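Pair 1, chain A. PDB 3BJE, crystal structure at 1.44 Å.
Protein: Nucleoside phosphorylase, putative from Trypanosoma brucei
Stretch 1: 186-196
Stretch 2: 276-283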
# COMPACT_ATOMS: atom_id res chain seq x y z
N LYS A 186 -17.73 -23.32 -2.15
CA LYS A 186 -19.10 -22.99 -1.81
C LYS A 186 -19.17 -21.99 -0.65
O LYS A 186 -19.96 -21.03 -0.70
CB LYS A 186 -19.90 -24.25 -1.46
CG LYS A 186 -20.04 -25.24 -2.61
CD LYS A 186 -20.79 -24.66 -3.79
CE LYS A 186 -21.18 -25.75 -4.79
NZ LYS A 186 -21.89 -25.20 -5.99
N ASP A 187 -18.34 -22.18 0.37
CA ASP A 187 -18.34 -21.25 1.50
C ASP A 187 -17.97 -19.82 1.05
O ASP A 187 -18.61 -18.84 1.45
CB ASP A 187 -17.38 -21.72 2.58
CG ASP A 187 -17.95 -22.83 3.44
OD1 ASP A 187 -19.16 -23.14 3.33
OD2 ASP A 187 -17.18 -23.38 4.25
N GLN A 188 -16.94 -19.71 0.22
CA GLN A 188 -16.56 -18.38 -0.29
C GLN A 188 -17.64 -17.76 -1.19
O GLN A 188 -17.84 -16.53 -1.17
CB GLN A 188 -15.22 -18.47 -1.04
CG GLN A 188 -14.02 -18.59 -0.11
CD GLN A 188 -12.69 -18.56 -0.82
OE1 GLN A 188 -12.45 -17.72 -1.70
NE2 GLN A 188 -11.80 -19.48 -0.45
N GLN A 189 -18.33 -18.58 -1.97
CA GLN A 189 -19.43 -18.06 -2.80
C GLN A 189 -20.54 -17.48 -1.93
O GLN A 189 -21.14 -16.45 -2.27
CB GLN A 189 -20.00 -19.16 -3.69
CG GLN A 189 -19.11 -19.53 -4.86
CD GLN A 189 -19.60 -20.74 -5.59
OE1 GLN A 189 -20.79 -20.85 -5.90
NE2 GLN A 189 -18.70 -21.68 -5.87
N GLU A 190 -20.83 -18.14 -0.81
CA GLU A 190 -21.86 -17.68 0.12
C GLU A 190 -21.45 -16.37 0.80
O GLU A 190 -22.25 -15.44 0.91
CB GLU A 190 -22.14 -18.77 1.17
CG GLU A 190 -23.22 -18.42 2.18
CD GLU A 190 -24.62 -18.21 1.57
OE1 GLU A 190 -24.83 -18.41 0.34
OE2 GLU A 190 -25.51 -17.84 2.36
N ILE A 191 -20.18 -16.28 1.22
CA ILE A 191 -19.67 -15.03 1.79
C ILE A 191 -19.84 -13.89 0.78
O ILE A 191 -20.36 -12.84 1.11
CB ILE A 191 -18.18 -15.16 2.24
CG1 ILE A 191 -18.08 -16.06 3.47
CG2 ILE A 191 -17.57 -13.78 2.52
CD1 ILE A 191 -16.65 -16.47 3.84
N ARG A 192 -19.39 -14.11 -0.45
CA ARG A 192 -19.49 -13.06 -1.45
C ARG A 192 -20.94 -12.64 -1.68
O ARG A 192 -21.23 -11.45 -1.78
CB ARG A 192 -18.86 -13.47 -2.78
CG ARG A 192 -18.65 -12.27 -3.66
CD ARG A 192 -17.91 -12.62 -4.92
NE ARG A 192 -17.56 -11.39 -5.64
CZ ARG A 192 -18.38 -10.74 -6.45
NH1 ARG A 192 -19.61 -11.17 -6.69
NH2 ARG A 192 -17.96 -9.64 -7.05
N ARG A 193 -21.84 -13.62 -1.76
CA ARG A 193 -23.26 -13.34 -1.99
C ARG A 193 -23.82 -12.47 -0.86
O ARG A 193 -24.50 -11.48 -1.11
CB ARG A 193 -24.09 -14.65 -2.10
CG ARG A 193 -25.58 -14.42 -2.33
CD ARG A 193 -26.36 -15.72 -2.28
NE ARG A 193 -26.58 -16.21 -0.92
CZ ARG A 193 -27.61 -15.87 -0.14
NH1 ARG A 193 -28.51 -14.98 -0.55
NH2 ARG A 193 -27.73 -16.40 1.07
N ILE A 194 -23.55 -12.86 0.38
CA ILE A 194 -24.08 -12.13 1.52
C ILE A 194 -23.50 -10.72 1.57
O ILE A 194 -24.23 -9.75 1.74
CB ILE A 194 -23.81 -12.90 2.85
CG1 ILE A 194 -24.66 -14.17 2.90
CG2 ILE A 194 -24.11 -12.04 4.07
CD1 ILE A 194 -26.16 -13.94 3.08
N VAL A 195 -22.20 -10.59 1.40
CA VAL A 195 -21.57 -9.27 1.43
C VAL A 195 -22.11 -8.37 0.30
O VAL A 195 -22.39 -7.19 0.52
CB VAL A 195 -20.02 -9.37 1.34
CG1 VAL A 195 -19.40 -7.97 1.20
CG2 VAL A 195 -19.46 -10.06 2.57
N ARG A 196 -22.24 -8.91 -0.91
CA ARG A 196 -22.77 -8.13 -2.03
C ARG A 196 -24.24 -7.73 -1.86
O ARG A 196 -24.64 -6.67 -2.34
CB ARG A 196 -22.59 -8.91 -3.33
CG ARG A 196 -21.14 -9.07 -3.75
CD ARG A 196 -20.67 -7.89 -4.56
NE ARG A 196 -21.41 -7.83 -5.82
CZ ARG A 196 -21.27 -6.88 -6.73
NH1 ARG A 196 -20.38 -5.91 -6.55
NH2 ARG A 196 -21.99 -6.91 -7.85
N SER A 276 -23.09 -6.79 11.04
CA SER A 276 -24.45 -7.37 11.07
C SER A 276 -24.49 -8.75 10.41
O SER A 276 -25.48 -9.48 10.55
CB SER A 276 -25.44 -6.45 10.38
OG SER A 276 -25.26 -6.45 8.97
N LEU A 277 -23.43 -9.09 9.68
CA LEU A 277 -23.43 -10.28 8.83
C LEU A 277 -23.22 -11.56 9.62
O LEU A 277 -22.47 -11.61 10.60
CB LEU A 277 -22.38 -10.18 7.71
CG LEU A 277 -22.39 -8.93 6.84
CD1 LEU A 277 -21.37 -9.03 5.76
CD2 LEU A 277 -23.78 -8.73 6.22
N LYS A 278 -23.90 -12.61 9.15
CA LYS A 278 -23.70 -13.95 9.63
C LYS A 278 -23.61 -14.83 8.39
O LYS A 278 -24.49 -14.79 7.53
CB LYS A 278 -24.86 -14.37 10.52
CG LYS A 278 -24.91 -13.61 11.83
CD LYS A 278 -26.02 -14.10 12.74
CE LYS A 278 -25.90 -13.47 14.12
NZ LYS A 278 -24.58 -13.78 14.77
N PHE A 279 -22.53 -15.60 8.28
CA PHE A 279 -22.34 -16.49 7.17
C PHE A 279 -22.66 -17.89 7.63
O PHE A 279 -22.00 -18.41 8.52
CB PHE A 279 -20.89 -16.42 6.67
CG PHE A 279 -20.41 -15.02 6.37
CD1 PHE A 279 -21.11 -14.21 5.49
CD2 PHE A 279 -19.27 -14.51 6.98
CE1 PHE A 279 -20.70 -12.94 5.22
CE2 PHE A 279 -18.84 -13.22 6.71
CZ PHE A 279 -19.56 -12.43 5.82
N ASN A 280 -23.68 -18.49 7.02
CA ASN A 280 -24.05 -19.88 7.31
C ASN A 280 -23.21 -20.79 6.43
O ASN A 280 -23.58 -21.09 5.29
CB ASN A 280 -25.53 -20.08 7.06
CG ASN A 280 -26.39 -19.28 8.02
OD1 ASN A 280 -26.16 -19.29 9.23
ND2 ASN A 280 -27.37 -18.56 7.49
N LEU A 281 -22.06 -21.20 6.95
CA LEU A 281 -21.08 -21.93 6.16
C LEU A 281 -21.05 -23.42 6.49
O LEU A 281 -21.68 -23.88 7.45
CB LEU A 281 -19.71 -21.27 6.33
CG LEU A 281 -19.69 -19.79 5.95
CD1 LEU A 281 -18.28 -19.21 6.06
CD2 LEU A 281 -20.21 -19.58 4.54
N SER A 282 -20.31 -24.18 5.69
CA SER A 282 -20.35 -25.65 5.74
C SER A 282 -20.07 -26.19 7.12
O SER A 282 -20.70 -27.15 7.55
CB SER A 282 -19.37 -26.26 4.75
OG SER A 282 -18.03 -25.97 5.10
N ASN A 283 -19.12 -25.59 7.83
CA ASN A 283 -18.74 -26.07 9.16
C ASN A 283 -19.29 -25.20 10.29
O ASN A 283 -18.78 -25.25 11.40
CB ASN A 283 -17.21 -26.19 9.25
CG ASN A 283 -16.64 -27.21 8.26
OD1 ASN A 283 -15.71 -26.90 7.49
ND2 ASN A 283 -17.19 -28.42 8.26
O HOH W 1 -16.81 -23.19 7.07
O HOH W 2 -25.13 -17.22 4.91

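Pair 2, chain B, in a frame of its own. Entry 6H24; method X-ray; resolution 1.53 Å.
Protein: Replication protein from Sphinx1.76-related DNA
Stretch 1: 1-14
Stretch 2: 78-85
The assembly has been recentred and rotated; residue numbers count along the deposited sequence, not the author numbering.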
# COMPACT_ATOMS: atom_id res chain seq x y z
N SER B 1 -23.42 0.48 9.04
CA SER B 1 -22.95 1.35 7.96
C SER B 1 -21.51 1.00 7.61
O SER B 1 -20.82 0.36 8.40
CB SER B 1 -23.06 2.82 8.36
OG SER B 1 -22.02 3.17 9.25
N ASP B 2 -21.05 1.45 6.44
CA ASP B 2 -19.72 1.08 5.98
C ASP B 2 -18.63 1.59 6.92
O ASP B 2 -17.70 0.86 7.26
CB ASP B 2 -19.49 1.62 4.56
CG ASP B 2 -20.04 0.70 3.50
OD1 ASP B 2 -20.73 -0.28 3.85
OD2 ASP B 2 -19.78 0.96 2.30
N LEU B 3 -18.72 2.86 7.34
CA LEU B 3 -17.63 3.42 8.14
C LEU B 3 -17.54 2.73 9.50
O LEU B 3 -16.43 2.50 10.00
CB LEU B 3 -17.83 4.93 8.32
CG LEU B 3 -16.69 5.66 9.03
CD1 LEU B 3 -15.32 5.44 8.37
CD2 LEU B 3 -17.03 7.16 9.12
N ILE B 4 -18.68 2.33 10.07
CA ILE B 4 -18.65 1.60 11.33
C ILE B 4 -17.99 0.24 11.15
O ILE B 4 -17.21 -0.20 12.00
CB ILE B 4 -20.08 1.46 11.90
N VAL B 5 -18.26 -0.43 10.03
CA VAL B 5 -17.69 -1.75 9.80
C VAL B 5 -16.17 -1.65 9.66
O VAL B 5 -15.42 -2.46 10.23
CB VAL B 5 -18.33 -2.42 8.58
CG1 VAL B 5 -17.65 -3.74 8.27
CG2 VAL B 5 -19.81 -2.66 8.82
N LYS B 6 -15.69 -0.69 8.86
CA LYS B 6 -14.25 -0.56 8.67
C LYS B 6 -13.57 -0.16 9.97
O LYS B 6 -12.51 -0.70 10.32
CB LYS B 6 -13.94 0.42 7.53
CG LYS B 6 -12.44 0.50 7.20
CD LYS B 6 -12.10 1.42 6.02
CE LYS B 6 -12.53 2.85 6.18
NZ LYS B 6 -11.98 3.65 5.04
N ASP B 7 -14.16 0.81 10.69
CA ASP B 7 -13.63 1.22 11.99
C ASP B 7 -13.48 0.02 12.91
O ASP B 7 -12.42 -0.21 13.50
CB ASP B 7 -14.59 2.27 12.58
CG ASP B 7 -14.09 2.92 13.88
OD1 ASP B 7 -13.49 2.23 14.72
OD2 ASP B 7 -14.36 4.13 14.07
N ASN B 8 -14.53 -0.81 12.98
CA ASN B 8 -14.49 -2.01 13.82
C ASN B 8 -13.36 -2.94 13.39
O ASN B 8 -12.63 -3.47 14.23
CB ASN B 8 -15.82 -2.74 13.74
CG ASN B 8 -16.92 -2.05 14.51
OD1 ASN B 8 -16.66 -1.16 15.33
ND2 ASN B 8 -18.16 -2.45 14.25
N ALA B 9 -13.25 -3.19 12.09
CA ALA B 9 -12.22 -4.11 11.60
C ALA B 9 -10.83 -3.58 11.92
O ALA B 9 -9.94 -4.34 12.33
CB ALA B 9 -12.39 -4.35 10.10
N LEU B 10 -10.61 -2.28 11.71
CA LEU B 10 -9.29 -1.71 11.96
C LEU B 10 -8.96 -1.73 13.45
O LEU B 10 -7.83 -2.03 13.84
CB LEU B 10 -9.23 -0.28 11.42
CG LEU B 10 -7.86 0.39 11.54
CD1 LEU B 10 -6.85 -0.38 10.69
CD2 LEU B 10 -7.91 1.84 11.11
N MET B 11 -9.93 -1.39 14.31
CA MET B 11 -9.67 -1.38 15.74
C MET B 11 -9.36 -2.78 16.26
O MET B 11 -8.46 -2.97 17.08
CB MET B 11 -10.86 -0.79 16.50
CG MET B 11 -11.15 0.68 16.22
SD MET B 11 -9.72 1.78 16.43
CE MET B 11 -9.41 2.25 14.73
N ASN B 12 -10.10 -3.79 15.78
CA ASN B 12 -9.80 -5.16 16.18
C ASN B 12 -8.41 -5.56 15.70
O ASN B 12 -7.66 -6.23 16.43
CB ASN B 12 -10.86 -6.11 15.64
CG ASN B 12 -12.08 -6.19 16.53
OD1 ASN B 12 -11.98 -6.52 17.72
ND2 ASN B 12 -13.25 -5.90 15.97
N ALA B 13 -8.04 -5.17 14.48
CA ALA B 13 -6.71 -5.47 13.98
C ALA B 13 -5.63 -4.71 14.75
O ALA B 13 -4.50 -5.19 14.88
CB ALA B 13 -6.63 -5.13 12.49
N SER B 14 -5.97 -3.54 15.29
CA SER B 14 -4.99 -2.72 16.00
C SER B 14 -4.41 -3.44 17.22
O SER B 14 -3.28 -3.16 17.62
CB SER B 14 -5.63 -1.39 16.41
OG SER B 14 -6.44 -1.52 17.57
N GLN B 78 -1.99 -6.69 7.37
CA GLN B 78 -3.15 -6.46 6.52
C GLN B 78 -4.41 -6.62 7.36
O GLN B 78 -4.38 -7.24 8.44
CB GLN B 78 -3.17 -7.43 5.33
CG GLN B 78 -3.27 -8.91 5.70
CD GLN B 78 -3.21 -9.84 4.50
OE1 GLN B 78 -4.24 -10.35 4.05
NE2 GLN B 78 -2.02 -10.03 3.95
N PHE B 79 -5.50 -6.04 6.88
CA PHE B 79 -6.82 -6.24 7.50
C PHE B 79 -7.88 -6.27 6.41
O PHE B 79 -7.68 -5.75 5.30
CB PHE B 79 -7.12 -5.17 8.56
CG PHE B 79 -7.32 -3.78 8.02
CD1 PHE B 79 -6.24 -3.00 7.63
CD2 PHE B 79 -8.59 -3.24 7.95
CE1 PHE B 79 -6.43 -1.72 7.14
CE2 PHE B 79 -8.78 -1.95 7.47
CZ PHE B 79 -7.71 -1.19 7.07
N SER B 80 -9.02 -6.89 6.73
CA SER B 80 -10.08 -7.13 5.76
C SER B 80 -11.42 -6.64 6.30
O SER B 80 -11.66 -6.62 7.51
CB SER B 80 -10.18 -8.62 5.42
OG SER B 80 -8.98 -9.08 4.81
N TYR B 81 -12.29 -6.25 5.37
CA TYR B 81 -13.61 -5.73 5.70
C TYR B 81 -14.42 -5.67 4.40
O TYR B 81 -13.88 -5.88 3.32
CB TYR B 81 -13.52 -4.35 6.37
CG TYR B 81 -12.88 -3.31 5.49
CD1 TYR B 81 -11.50 -3.20 5.41
CD2 TYR B 81 -13.65 -2.43 4.73
CE1 TYR B 81 -10.89 -2.26 4.60
CE2 TYR B 81 -13.05 -1.48 3.91
CZ TYR B 81 -11.67 -1.41 3.85
OH TYR B 81 -11.05 -0.49 3.05
N GLN B 82 -15.69 -5.33 4.52
CA GLN B 82 -16.56 -5.24 3.35
C GLN B 82 -17.07 -3.81 3.22
O GLN B 82 -17.22 -3.09 4.22
CB GLN B 82 -17.77 -6.19 3.43
CG GLN B 82 -17.48 -7.68 3.35
CD GLN B 82 -18.73 -8.51 3.59
OE1 GLN B 82 -18.76 -9.39 4.44
NE2 GLN B 82 -19.78 -8.22 2.82
N GLU B 83 -17.36 -3.42 1.98
CA GLU B 83 -17.91 -2.12 1.63
C GLU B 83 -19.01 -2.27 0.59
O GLU B 83 -19.02 -3.23 -0.19
CB GLU B 83 -16.86 -1.16 1.04
CG GLU B 83 -16.01 -0.43 2.02
CD GLU B 83 -15.11 0.60 1.35
OE1 GLU B 83 -15.09 0.67 0.10
OE2 GLU B 83 -14.44 1.36 2.08
N LYS B 84 -19.92 -1.30 0.57
CA LYS B 84 -20.93 -1.20 -0.47
C LYS B 84 -20.32 -0.65 -1.76
O LYS B 84 -19.40 0.17 -1.72
CB LYS B 84 -22.09 -0.31 -0.02
N ARG B 85 -20.75 -1.20 -2.89
CA ARG B 85 -20.52 -0.62 -4.20
C ARG B 85 -21.88 -0.44 -4.87
O ARG B 85 -22.91 -0.88 -4.36
CB ARG B 85 -19.61 -1.51 -5.06
CG ARG B 85 -18.20 -1.60 -4.52
CD ARG B 85 -17.35 -0.45 -5.02
NE ARG B 85 -15.97 -0.55 -4.56
CZ ARG B 85 -15.54 -0.11 -3.38
NH1 ARG B 85 -16.38 0.47 -2.53
NH2 ARG B 85 -14.27 -0.25 -3.04
O HOH W 3 -16.75 -0.85 5.51
O HOH W 4 -12.10 1.95 2.55

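Both pairs set a helix against an antiparallel strand. In pair 1 the axes of helix 186-196 and strand 279-281 approach to 8.4 Å, with 165° between their N-to-C directions; in pair 2 the corresponding values are 8.0 Å and 178°. Superposing N, CA and C of 14 central residues gives an RMSD of 0.9 Å, and the buried surfaces are nearly equal, 488 and 497 Å². The register agrees as well: Asp A187 lies nearest Leu A281 and Ile A191 nearest Phe A279, while their matches pair as Asp B2 with Glu B83 and Lys B6 with Tyr B81.

Near the start of each helix the same residue fills the matched position. Asp A187 and Asp B2 superpose with side-chain centres 1.0 Å apart, both have CA-to-CB directed toward the strand, and both use the m rotamer. Each carboxylate accepts a hydrogen bond from the backbone NH of a matched residue of the second stretch, Ser A282 just past the strand in pair 1 and Lys B84 within the strand in pair 2: Ser A282 N donates to Asp A187 OD1 (2.8 Å, 156°), and Lys B84 N donates to Asp B2 OD2 (2.8 Å, 166°). Because the donor is a main-chain group, the bond can recur although serine and lysine differ. Pair 1 adds a second close approach, Ser A282 OG to Asp A187 OD2 at 2.9 Å.

One turn on, Ile A191 matches Lys B6, and both cover an aromatic face. Ile A191 CG1 lies 4.0 Å from the centroid of the Phe A279 ring (the centre of CG through CZ), 16° off the normal. Lys B6 CG lies 3.8 Å from the Tyr B81 ring centroid, 8° off the normal. The lysine thus packs its methylenes where the isoleucine packs hydrocarbon, but it must also accommodate a charged end. Its NZ donates to water 4 at 3.0 Å; the same water donates to Glu B83 OE2 at 2.5 Å and is 2.7 Å from Tyr B81 OH. Direct separation of Lys B6 NZ and Glu B83 OE2 is 4.5 Å, beyond a salt bridge. At the position of Glu B83, pair 1 has Leu A281, and the link is apolar: Ile A191 CD1 to Leu A281 CD1, 3.9 Å.

The next turn trades bulk between helix and strand. Ile A194 matches Ala B9, both with CA-to-CB toward the strand. Ile A194 CG2 reaches Phe A279 CE1 near the ring plane at 3.7 Å and Leu A277 CD2 at 4.0 Å. The shorter alanine instead lies close to the strand backbone, with Ala B9 CB 3.5 Å from Ser B80 O and 3.9 Å from Tyr B81 CB. Val A195 and Leu B10 then meet the matched Leu A277 and Phe B79: Val A195 CG2 touches Leu A277 CD1 at 3.9 Å, whereas Leu B10 CD1 sits over the phenylalanine face, 3.8 Å from Phe B79 CZ. A large aromatic on the strand of pair 2 therefore occupies the position held by an aliphatic residue in pair 1.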